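Local structure of HRDC domain-containing protein (Bifidobacterium adolescentis ATCC 15703, 3CYM) at residues N19-Y30 against A67-L77. The protein is uncharacterised but probably acts as a ribonuclease D-like 3'-5' exonuclease on nucleic acid. Numbering follows the deposited sequence.
Sequences NVIDTLPAFRDY and AGIGLLDPQAL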
loop_
_atom_site.group_PDB
_atom_site.type_symbol
_atom_site.label_atom_id
_atom_site.label_comp_id
_atom_site.label_asym_id
_atom_site.label_seq_id
_atom_site.Cartn_x
_atom_site.Cartn_y
_atom_site.Cartn_z
ATOM N N ASN A 19 16.035 11.967 18.396
ATOM C CA ASN A 19 16.675 12.679 17.306
ATOM C C ASN A 19 16.773 11.735 16.129
ATOM O O ASN A 19 16.818 10.518 16.305
ATOM C CB ASN A 19 18.084 13.135 17.690
ATOM C CG ASN A 19 18.108 14.041 18.902
ATOM O OD1 ASN A 19 17.084 14.590 19.312
ATOM N ND2 ASN A 19 19.291 14.210 19.481
ATOM N N VAL A 20 16.807 12.291 14.930
ATOM C CA VAL A 20 16.962 11.486 13.726
ATOM C C VAL A 20 18.407 10.963 13.617
ATOM O O VAL A 20 19.365 11.661 13.954
ATOM C CB VAL A 20 16.474 12.261 12.460
ATOM C CG1 VAL A 20 17.230 13.563 12.287
ATOM C CG2 VAL A 20 16.543 11.407 11.197
ATOM N N ILE A 21 18.536 9.702 13.214
ATOM C CA ILE A 21 19.820 9.104 12.918
ATOM C C ILE A 21 20.104 9.319 11.432
ATOM O O ILE A 21 19.408 8.778 10.561
ATOM C CB ILE A 21 19.851 7.620 13.299
ATOM C CG1 ILE A 21 19.683 7.472 14.818
ATOM C CG2 ILE A 21 21.153 6.999 12.872
ATOM C CD1 ILE A 21 19.268 6.096 15.283
ATOM N N ASP A 22 21.105 10.150 11.156
ATOM C CA ASP A 22 21.432 10.543 9.786
ATOM C C ASP A 22 22.927 10.579 9.491
ATOM O O ASP A 22 23.339 11.032 8.423
ATOM C CB ASP A 22 20.752 11.871 9.400
ATOM C CG ASP A 22 21.106 13.040 10.325
ATOM O OD1 ASP A 22 20.344 14.032 10.292
ATOM O OD2 ASP A 22 22.111 12.999 11.078
ATOM N N THR A 23 23.731 10.108 10.443
ATOM C CA THR A 23 25.179 9.986 10.243
ATOM C C THR A 23 25.637 8.534 10.412
ATOM O O THR A 23 24.986 7.751 11.108
ATOM C CB THR A 23 25.986 10.897 11.204
ATOM O OG1 THR A 23 25.764 10.500 12.564
ATOM C CG2 THR A 23 25.597 12.357 11.034
ATOM N N LEU A 24 26.745 8.182 9.758
ATOM C CA LEU A 24 27.344 6.854 9.907
ATOM C C LEU A 24 27.665 6.443 11.359
ATOM O O LEU A 24 27.271 5.342 11.756
ATOM C CB LEU A 24 28.559 6.662 8.981
ATOM C CG LEU A 24 29.250 5.288 8.996
ATOM C CD1 LEU A 24 28.392 4.232 8.317
ATOM C CD2 LEU A 24 30.634 5.349 8.360
ATOM N N PRO A 25 28.339 7.312 12.167
ATOM C CA PRO A 25 28.559 6.893 13.563
ATOM C C PRO A 25 27.278 6.635 14.365
ATOM O O PRO A 25 27.244 5.705 15.164
ATOM C CB PRO A 25 29.331 8.071 14.173
ATOM C CG PRO A 25 29.958 8.748 13.022
ATOM C CD PRO A 25 28.945 8.639 11.924
ATOM N N ALA A 26 26.236 7.429 14.128
ATOM C CA ALA A 26 24.969 7.268 14.852
ATOM C C ALA A 26 24.225 6.002 14.431
ATOM O O ALA A 26 23.517 5.398 15.240
ATOM C CB ALA A 26 24.088 8.491 14.678
ATOM N N PHE A 27 24.406 5.615 13.167
ATOM C CA PHE A 27 23.898 4.353 12.622
ATOM C C PHE A 27 24.595 3.118 13.211
ATOM O O PHE A 27 23.927 2.151 13.599
ATOM C CB PHE A 27 24.019 4.356 11.090
ATOM C CG PHE A 27 23.579 3.073 10.441
ATOM C CD1 PHE A 27 22.227 2.824 10.211
ATOM C CD2 PHE A 27 24.518 2.110 10.050
ATOM C CE1 PHE A 27 21.813 1.639 9.616
ATOM C CE2 PHE A 27 24.114 0.915 9.461
ATOM C CZ PHE A 27 22.756 0.678 9.237
ATOM N N ARG A 28 25.932 3.147 13.259
ATOM C CA ARG A 28 26.713 2.055 13.837
ATOM C C ARG A 28 26.427 1.923 15.332
ATOM O O ARG A 28 26.508 0.829 15.879
ATOM C CB ARG A 28 28.224 2.239 13.626
ATOM C CG ARG A 28 28.688 2.568 12.203
ATOM C CD ARG A 28 28.702 1.377 11.243
ATOM N NE ARG A 28 30.007 0.709 11.161
ATOM C CZ ARG A 28 30.261 -0.531 11.591
ATOM N NH1 ARG A 28 29.303 -1.267 12.146
ATOM N NH2 ARG A 28 31.483 -1.042 11.466
ATOM N N ASP A 29 26.100 3.039 15.981
ATOM C CA ASP A 29 25.761 3.029 17.404
ATOM C C ASP A 29 24.412 2.368 17.668
ATOM O O ASP A 29 24.284 1.559 18.593
ATOM C CB ASP A 29 25.767 4.446 17.999
ATOM C CG ASP A 29 25.416 4.457 19.488
ATOM O OD1 ASP A 29 26.020 3.672 20.255
ATOM O OD2 ASP A 29 24.534 5.244 19.894
ATOM N N TYR A 30 23.411 2.720 16.863
ATOM C CA TYR A 30 22.078 2.138 17.006
ATOM C C TYR A 30 22.073 0.654 16.685
ATOM O O TYR A 30 21.424 -0.111 17.377
ATOM C CB TYR A 30 21.028 2.876 16.163
ATOM C CG TYR A 30 19.611 2.472 16.513
ATOM C CD1 TYR A 30 19.074 2.771 17.760
ATOM C CD2 TYR A 30 18.810 1.779 15.602
ATOM C CE1 TYR A 30 17.775 2.403 18.095
ATOM C CE2 TYR A 30 17.504 1.411 15.934
ATOM C CZ TYR A 30 16.999 1.721 17.182
ATOM O OH TYR A 30 15.721 1.351 17.527
ATOM N N ALA A 67 17.352 -0.727 23.298
ATOM C CA ALA A 67 17.930 0.125 22.272
ATOM C C ALA A 67 17.114 1.396 22.122
ATOM O O ALA A 67 17.631 2.419 21.688
ATOM C CB ALA A 67 17.991 -0.615 20.937
ATOM N N GLY A 68 15.831 1.315 22.452
ATOM C CA GLY A 68 14.928 2.447 22.317
ATOM C C GLY A 68 14.549 2.708 20.878
ATOM O O GLY A 68 14.716 1.843 20.021
ATOM N N ILE A 69 14.047 3.909 20.614
ATOM C CA ILE A 69 13.535 4.259 19.284
ATOM C C ILE A 69 14.627 4.851 18.393
ATOM O O ILE A 69 15.334 5.796 18.788
ATOM C CB ILE A 69 12.297 5.216 19.373
ATOM C CG1 ILE A 69 11.184 4.596 20.239
ATOM C CG2 ILE A 69 11.778 5.587 17.983
ATOM C CD1 ILE A 69 9.994 5.518 20.523
ATOM N N GLY A 70 14.780 4.262 17.205
ATOM C CA GLY A 70 15.622 4.827 16.151
ATOM C C GLY A 70 14.807 5.349 14.985
ATOM O O GLY A 70 14.042 4.597 14.381
ATOM N N LEU A 71 14.974 6.635 14.670
ATOM C CA LEU A 71 14.380 7.242 13.482
ATOM C C LEU A 71 15.480 7.436 12.451
ATOM O O LEU A 71 16.320 8.312 12.599
ATOM C CB LEU A 71 13.707 8.588 13.806
ATOM C CG LEU A 71 12.693 8.657 14.953
ATOM C CD1 LEU A 71 12.040 10.002 14.978
ATOM C CD2 LEU A 71 11.638 7.599 14.803
ATOM N N LEU A 72 15.479 6.613 11.410
ATOM C CA LEU A 72 16.620 6.537 10.517
ATOM C C LEU A 72 16.303 7.224 9.196
ATOM O O LEU A 72 15.311 6.900 8.546
ATOM C CB LEU A 72 17.036 5.075 10.276
ATOM C CG LEU A 72 17.599 4.050 11.299
ATOM C CD1 LEU A 72 19.039 4.274 11.690
ATOM C CD2 LEU A 72 16.772 3.845 12.552
ATOM N N ASP A 73 17.153 8.178 8.818
ATOM C CA ASP A 73 17.052 8.910 7.553
ATOM C C ASP A 73 17.746 8.106 6.452
ATOM O O ASP A 73 18.966 8.143 6.374
ATOM C CB ASP A 73 17.744 10.276 7.732
ATOM C CG ASP A 73 17.632 11.205 6.504
ATOM O OD1 ASP A 73 17.317 10.773 5.375
ATOM O OD2 ASP A 73 17.891 12.416 6.686
ATOM N N PRO A 74 16.975 7.404 5.585
ATOM C CA PRO A 74 17.580 6.518 4.578
ATOM C C PRO A 74 18.492 7.231 3.568
ATOM O O PRO A 74 19.562 6.717 3.245
ATOM C CB PRO A 74 16.361 5.907 3.862
ATOM C CG PRO A 74 15.220 6.091 4.810
ATOM C CD PRO A 74 15.503 7.401 5.476
ATOM N N GLN A 75 18.073 8.408 3.110
ATOM C CA GLN A 75 18.790 9.182 2.093
ATOM C C GLN A 75 20.128 9.709 2.604
ATOM O O GLN A 75 21.145 9.564 1.934
ATOM C CB GLN A 75 17.923 10.337 1.572
ATOM C CG GLN A 75 16.737 9.898 0.706
ATOM C CD GLN A 75 15.600 9.284 1.514
ATOM O OE1 GLN A 75 15.474 9.529 2.717
ATOM N NE2 GLN A 75 14.772 8.480 0.858
ATOM N N ALA A 76 20.119 10.298 3.799
ATOM C CA ALA A 76 21.348 10.727 4.465
ATOM C C ALA A 76 22.292 9.560 4.762
ATOM O O ALA A 76 23.501 9.703 4.625
ATOM C CB ALA A 76 21.031 11.483 5.738
ATOM N N LEU A 77 21.735 8.415 5.155
ATOM C CA LEU A 77 22.545 7.247 5.507
ATOM C C LEU A 77 23.133 6.552 4.288
ATOM O O LEU A 77 24.218 5.989 4.368
ATOM C CB LEU A 77 21.757 6.249 6.368
ATOM C CG LEU A 77 21.358 6.646 7.795
ATOM C CD1 LEU A 77 20.445 5.589 8.416
ATOM C CD2 LEU A 77 22.566 6.913 8.678
HETATM O O HOH W 1 16.475 7.916 16.789
HETATM O O HOH W 2 17.862 13.757 8.940
#
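Y30 reaches from helix 24-30 to strand 68-72. Its CB leaves the helix toward the strand, and with CG anti to the backbone N (chi1 -168°) the ring is carried there. Y30 CD2 meets L72 CD2 at 4.2 Å and Y30 CE1 lies 3.6 Å from A67 O, while CE2 and CZ lie over G70, whose CA sits 3.9 Å from the Y30 ring centroid in a CH-pi contact. Glycine suits that place, since a CB would run into Y30 CE2. At the tip, Y30 OH donates to G68 O (2.7 Å), tilted 26° from the carbonyl plane. Cut back to an alanine, Y30 would probably leave G68 O without this donor and G70 without its aromatic cover.

Strand 20-21 pairs with strand 68-72 in parallel: I21 N donates to L71 O, and D73 N to I21 O, at 2.9 Å and nearly straight (177°). I21, branched at CB, and L72, branched at CG, lie side by side, CG2 against CD1, and F27 brings its ring edge to that CD1. D73 suits the N-cap of helix 74-77: its short carboxylate accepts from A76 N with OD1, while OD2 salt-bridges R159. Strand 20-21 thus edges the mixed sheet of the RNase H-like exonuclease fold, helix 24-30 packed on one face.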